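Local coordinates for putative secreted lipase (Streptomyces sp. W007, PDB 5H6B), which probably hydrolyses the ester bonds of triacylglycerols, as a thermostable secreted lipase of the alpha/beta-hydrolase type, at residues 72-77 with 154-159; 150-155 with 229-234. One frame throughout, in Å; residues are numbered along the deposited sequence.

Contact 1 of 2, residues 72-77 with 154-159; sequences PFFHGL and PGVEKF. With ZN (zinc ion), chain C.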
loop_
_atom_site.group_PDB
_atom_site.type_symbol
_atom_site.label_atom_id
_atom_site.label_comp_id
_atom_site.label_asym_id
_atom_site.label_seq_id
_atom_site.Cartn_x
_atom_site.Cartn_y
_atom_site.Cartn_z
ATOM N N PRO A 72 3.110 11.236 17.233
ATOM C CA PRO A 72 3.142 9.766 17.224
ATOM C C PRO A 72 1.845 9.149 16.680
ATOM O O PRO A 72 0.787 9.795 16.686
ATOM C CB PRO A 72 3.319 9.385 18.707
ATOM C CG PRO A 72 3.643 10.655 19.420
ATOM C CD PRO A 72 3.065 11.773 18.606
ATOM N N PHE A 73 1.963 7.914 16.191
ATOM C CA PHE A 73 0.858 7.124 15.649
ATOM C C PHE A 73 0.393 7.489 14.232
ATOM O O PHE A 73 0.056 6.591 13.492
ATOM C CB PHE A 73 -0.331 7.069 16.609
ATOM C CG PHE A 73 0.024 6.546 17.970
ATOM C CD1 PHE A 73 0.449 5.232 18.123
ATOM C CD2 PHE A 73 -0.070 7.365 19.103
ATOM C CE1 PHE A 73 0.784 4.736 19.376
ATOM C CE2 PHE A 73 0.272 6.884 20.359
ATOM C CZ PHE A 73 0.693 5.564 20.497
ATOM N N PHE A 74 0.380 8.773 13.866
ATOM C CA PHE A 74 -0.223 9.260 12.618
ATOM C C PHE A 74 0.852 9.748 11.652
ATOM O O PHE A 74 1.314 10.888 11.757
ATOM C CB PHE A 74 -1.211 10.390 12.897
ATOM C CG PHE A 74 -2.189 10.096 14.011
ATOM C CD1 PHE A 74 -3.163 9.118 13.860
ATOM C CD2 PHE A 74 -2.130 10.801 15.214
ATOM C CE1 PHE A 74 -4.078 8.854 14.878
ATOM C CE2 PHE A 74 -3.039 10.551 16.237
ATOM C CZ PHE A 74 -4.020 9.580 16.071
ATOM N N HIS A 75 1.268 8.874 10.728
ATOM C CA HIS A 75 2.376 9.180 9.807
ATOM C C HIS A 75 1.873 9.429 8.379
ATOM O O HIS A 75 0.703 9.752 8.199
ATOM C CB HIS A 75 3.429 8.073 9.878
ATOM C CG HIS A 75 3.759 7.657 11.273
ATOM N ND1 HIS A 75 3.960 8.569 12.278
ATOM C CD2 HIS A 75 3.949 6.436 11.825
ATOM C CE1 HIS A 75 4.257 7.929 13.396
ATOM N NE2 HIS A 75 4.254 6.635 13.149
ATOM N N GLY A 76 2.752 9.335 7.383
ATOM C CA GLY A 76 2.427 9.763 6.032
ATOM C C GLY A 76 2.226 11.257 5.913
ATOM O O GLY A 76 1.472 11.709 5.051
ATOM N N LEU A 77 2.903 12.030 6.766
ATOM C CA LEU A 77 2.737 13.479 6.803
ATOM C C LEU A 77 3.889 14.293 6.225
ATOM O O LEU A 77 3.675 15.422 5.799
ATOM C CB LEU A 77 2.483 13.939 8.233
ATOM C CG LEU A 77 1.244 13.369 8.904
ATOM C CD1 LEU A 77 1.111 13.990 10.282
ATOM C CD2 LEU A 77 -0.004 13.613 8.067
ATOM N N PRO A 154 -9.200 11.173 14.701
ATOM C CA PRO A 154 -9.332 12.457 15.370
ATOM C C PRO A 154 -8.154 12.641 16.337
ATOM O O PRO A 154 -7.590 11.667 16.860
ATOM C CB PRO A 154 -10.650 12.316 16.123
ATOM C CG PRO A 154 -10.693 10.869 16.482
ATOM C CD PRO A 154 -10.015 10.133 15.353
ATOM N N GLY A 155 -7.763 13.880 16.543
ATOM C CA GLY A 155 -6.581 14.140 17.340
ATOM C C GLY A 155 -5.391 14.470 16.475
ATOM O O GLY A 155 -4.494 15.170 16.937
ATOM N N VAL A 156 -5.365 13.968 15.235
ATOM C CA VAL A 156 -4.362 14.396 14.267
ATOM C C VAL A 156 -4.696 15.790 13.689
ATOM O O VAL A 156 -3.795 16.488 13.212
ATOM C CB VAL A 156 -4.137 13.348 13.128
ATOM C CG1 VAL A 156 -5.093 13.543 11.952
ATOM C CG2 VAL A 156 -2.702 13.429 12.620
ATOM N N GLU A 157 -5.973 16.174 13.710
ATOM C CA GLU A 157 -6.425 17.413 13.056
ATOM C C GLU A 157 -5.671 18.674 13.532
ATOM O O GLU A 157 -5.233 19.500 12.719
ATOM C CB GLU A 157 -7.934 17.596 13.240
ATOM C CG GLU A 157 -8.524 18.718 12.387
ATOM C CD GLU A 157 -10.046 18.769 12.434
ATOM O OE1 GLU A 157 -10.687 17.734 12.712
ATOM O OE2 GLU A 157 -10.610 19.851 12.185
ATOM N N LYS A 158 -5.485 18.793 14.844
ATOM C CA LYS A 158 -4.764 19.945 15.409
ATOM C C LYS A 158 -3.291 20.046 14.982
ATOM O O LYS A 158 -2.733 21.126 15.022
ATOM C CB LYS A 158 -4.913 20.000 16.937
ATOM C CG LYS A 158 -4.239 18.870 17.696
ATOM C CD LYS A 158 -4.975 18.553 18.989
ATOM C CE LYS A 158 -4.433 17.300 19.657
ATOM N NZ LYS A 158 -5.533 16.507 20.271
ATOM N N PHE A 159 -2.680 18.953 14.519
ATOM C CA PHE A 159 -1.276 18.987 14.074
ATOM C C PHE A 159 -1.037 19.128 12.588
ATOM O O PHE A 159 0.095 18.967 12.159
ATOM C CB PHE A 159 -0.559 17.732 14.550
ATOM C CG PHE A 159 -0.757 17.464 15.992
ATOM C CD1 PHE A 159 -0.329 18.392 16.937
ATOM C CD2 PHE A 159 -1.394 16.318 16.415
ATOM C CE1 PHE A 159 -0.515 18.161 18.284
ATOM C CE2 PHE A 159 -1.579 16.082 17.762
ATOM C CZ PHE A 159 -1.137 17.001 18.700
HETATM ZN ZN ZN C . 5.221 5.101 14.295
#
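Val156 lies against one face of the Phe74 ring. Its CG2 lies beside the ring at its CB end, 3.4 Å from Phe74 CB and close to CG, while Val156 CB stands 4.1 Å from the centroid of that ring, a CH-pi contact displaced toward the rim. With CG1 between the backbone N and the carbonyl carbon (chi1 88°), CG2 swings anti to N and meets the ring where it joins CB. At the far end of the ring, Phe74 CZ passes obliquely by the carbonyl O of Pro154, 4.2 Å away. A flat ring suits the place: the compact, branched valine covers one face, and Phe73 CB sits over the centre of the other. His75 points away from residues 154-159, and its NE2 binds a zinc ion at 2.1 Å, with Asp64 as a further ligand. Neighbouring residues thus serve different ends, Phe74 packing on residues 154-159 and the next residue, His75, binding metal. No hydrogen bond crosses between the two segments, so the loops are joined here by dispersion and the exclusion of water, which depend on close fit and set no strict direction: shape more than polarity matches them.

Contact 2 of 2, residues 150-155 with 229-234; sequences LPFFPG and LSEHVA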
loop_
_atom_site.group_PDB
_atom_site.type_symbol
_atom_site.label_atom_id
_atom_site.label_comp_id
_atom_site.label_asym_id
_atom_site.label_seq_id
_atom_site.Cartn_x
_atom_site.Cartn_y
_atom_site.Cartn_z
ATOM N N LEU A 150 -10.297 12.230 8.467
ATOM C CA LEU A 150 -10.182 12.774 9.827
ATOM C C LEU A 150 -11.098 12.126 10.875
ATOM O O LEU A 150 -10.662 11.886 12.005
ATOM C CB LEU A 150 -10.369 14.293 9.820
ATOM C CG LEU A 150 -9.302 15.105 9.077
ATOM C CD1 LEU A 150 -9.697 16.568 9.165
ATOM C CD2 LEU A 150 -7.898 14.903 9.630
ATOM N N PRO A 151 -12.342 11.783 10.504
ATOM C CA PRO A 151 -13.191 11.134 11.510
ATOM C C PRO A 151 -12.647 9.809 12.062
ATOM O O PRO A 151 -13.066 9.380 13.142
ATOM C CB PRO A 151 -14.505 10.905 10.753
ATOM C CG PRO A 151 -14.513 11.975 9.698
ATOM C CD PRO A 151 -13.083 12.056 9.261
ATOM N N PHE A 152 -11.752 9.158 11.314
ATOM C CA PHE A 152 -11.133 7.913 11.737
ATOM C C PHE A 152 -9.895 8.158 12.582
ATOM O O PHE A 152 -9.480 7.282 13.323
ATOM C CB PHE A 152 -10.760 7.059 10.512
ATOM C CG PHE A 152 -11.947 6.576 9.721
ATOM C CD1 PHE A 152 -12.550 5.377 10.032
ATOM C CD2 PHE A 152 -12.462 7.333 8.659
ATOM C CE1 PHE A 152 -13.644 4.923 9.315
ATOM C CE2 PHE A 152 -13.562 6.893 7.938
ATOM C CZ PHE A 152 -14.150 5.676 8.261
ATOM N N PHE A 153 -9.293 9.334 12.441
ATOM C CA PHE A 153 -8.043 9.690 13.108
ATOM C C PHE A 153 -8.202 11.047 13.817
ATOM O O PHE A 153 -7.443 11.978 13.561
ATOM C CB PHE A 153 -6.903 9.760 12.079
ATOM C CG PHE A 153 -6.747 8.511 11.264
ATOM C CD1 PHE A 153 -6.025 7.433 11.755
ATOM C CD2 PHE A 153 -7.320 8.415 10.009
ATOM C CE1 PHE A 153 -5.890 6.271 11.007
ATOM C CE2 PHE A 153 -7.191 7.256 9.251
ATOM C CZ PHE A 153 -6.475 6.183 9.745
ATOM N N PRO A 154 -9.200 11.173 14.701
ATOM C CA PRO A 154 -9.332 12.457 15.370
ATOM C C PRO A 154 -8.154 12.641 16.337
ATOM O O PRO A 154 -7.590 11.667 16.860
ATOM C CB PRO A 154 -10.650 12.316 16.123
ATOM C CG PRO A 154 -10.693 10.869 16.482
ATOM C CD PRO A 154 -10.015 10.133 15.353
ATOM N N GLY A 155 -7.763 13.880 16.543
ATOM C CA GLY A 155 -6.581 14.140 17.340
ATOM C C GLY A 155 -5.391 14.470 16.475
ATOM O O GLY A 155 -4.494 15.170 16.937
ATOM N N LEU A 229 -19.566 -3.323 0.916
ATOM C CA LEU A 229 -19.635 -1.890 0.766
ATOM C C LEU A 229 -18.503 -1.139 1.499
ATOM O O LEU A 229 -18.675 0.031 1.819
ATOM C CB LEU A 229 -21.002 -1.398 1.260
ATOM C CG LEU A 229 -22.235 -2.220 0.857
ATOM C CD1 LEU A 229 -23.492 -1.585 1.429
ATOM C CD2 LEU A 229 -22.357 -2.373 -0.658
ATOM N N SER A 230 -17.356 -1.785 1.751
ATOM C CA SER A 230 -16.204 -1.108 2.360
ATOM C C SER A 230 -15.901 0.212 1.684
ATOM O O SER A 230 -15.927 0.307 0.469
ATOM C CB SER A 230 -14.926 -1.963 2.298
ATOM O OG SER A 230 -14.967 -2.980 3.269
ATOM N N GLU A 231 -15.601 1.217 2.492
ATOM C CA GLU A 231 -15.105 2.496 2.002
ATOM C C GLU A 231 -13.564 2.517 2.120
ATOM O O GLU A 231 -12.930 1.465 2.251
ATOM C CB GLU A 231 -15.829 3.675 2.689
ATOM C CG GLU A 231 -15.876 3.674 4.221
ATOM C CD GLU A 231 -14.505 3.588 4.863
ATOM O OE1 GLU A 231 -14.140 2.488 5.359
ATOM O OE2 GLU A 231 -13.772 4.607 4.850
ATOM N N HIS A 232 -12.971 3.701 2.059
ATOM C CA HIS A 232 -11.538 3.848 1.878
ATOM C C HIS A 232 -10.704 3.233 3.017
ATOM O O HIS A 232 -9.686 2.577 2.762
ATOM C CB HIS A 232 -11.202 5.324 1.700
ATOM C CG HIS A 232 -9.766 5.588 1.398
ATOM N ND1 HIS A 232 -9.229 5.464 0.133
ATOM C CD2 HIS A 232 -8.749 5.990 2.200
ATOM C CE1 HIS A 232 -7.943 5.758 0.171
ATOM N NE2 HIS A 232 -7.629 6.092 1.410
ATOM N N VAL A 233 -11.134 3.437 4.256
ATOM C CA VAL A 233 -10.345 2.986 5.385
ATOM C C VAL A 233 -10.507 1.486 5.602
ATOM O O VAL A 233 -9.517 0.777 5.741
ATOM C CB VAL A 233 -10.649 3.822 6.662
ATOM C CG1 VAL A 233 -9.915 3.264 7.883
ATOM C CG2 VAL A 233 -10.220 5.271 6.416
ATOM N N ALA A 234 -11.754 1.031 5.592
ATOM C CA ALA A 234 -12.094 -0.355 5.843
ATOM C C ALA A 234 -11.398 -1.316 4.895
ATOM O O ALA A 234 -10.872 -2.341 5.341
ATOM C CB ALA A 234 -13.603 -0.555 5.763
#
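Phe152 and Val233 bring the two backbones nearest, their CA atoms 8.1 Å apart, where the short 3-10 turn at 150-152 faces the start of helix 232-237. The gap is bridged by side chains. Val233 sets CG2 over one face of the Phe152 ring, 3.9 Å from its centroid and 16° off the normal, a CH-pi contact; its CG1, anti to the backbone N, reaches the rim at Phe152 CD1. The broad aromatic ring gives both branches of the valine a surface to lie on. Farther along the ring, Phe152 CZ comes 3.6 Å from Glu231 OE2, which approaches obliquely. Glu231 holds the N-cap position, and its carboxylate caps the helix: OE1 accepts from Ala234 N at 2.8 Å on its syn side, and OE2 takes Val233 N at 2.9 Å from above the carboxylate plane. Glutamate can fold back this far because its chain bends at chi2 (56°). Gln201 also donates to OE2. Were Glu231 an alanine, the amides of Val233 and Ala234 would probably lose their capping acceptor, Gln201 its acceptor at OE2, and the ring the carboxylate beside CZ. Between Glu231 and Val233 in the chain, His232 hydrogen-bonds Ser109 and Asp200, consistent with the Ser-His-Asp triad of an alpha/beta-hydrolase, in which the histidine follows the last strand, so the contact borders the probable active site.

Both contacts involve the single loop between helices 143-147 and 165-168, and they share Pro154 and Gly155; their centres lie 13 Å apart. Contact 1 is partly buried, with Val156 enclosed, and joins this loop to the one between strand 59-63 and helix 80-98, beside a zinc site. Contact 2 lies at the surface and sets the loop against the start of helix 232-237. Each relies on a valine over a phenylalanine face without a hydrogen bond across, but only contact 2 adds a carboxylate, already engaged in capping. Phe74 CD1 also meets Phe153 CD1 at 3.9 Å, so the ring of contact 1 touches the segment that carries Phe152.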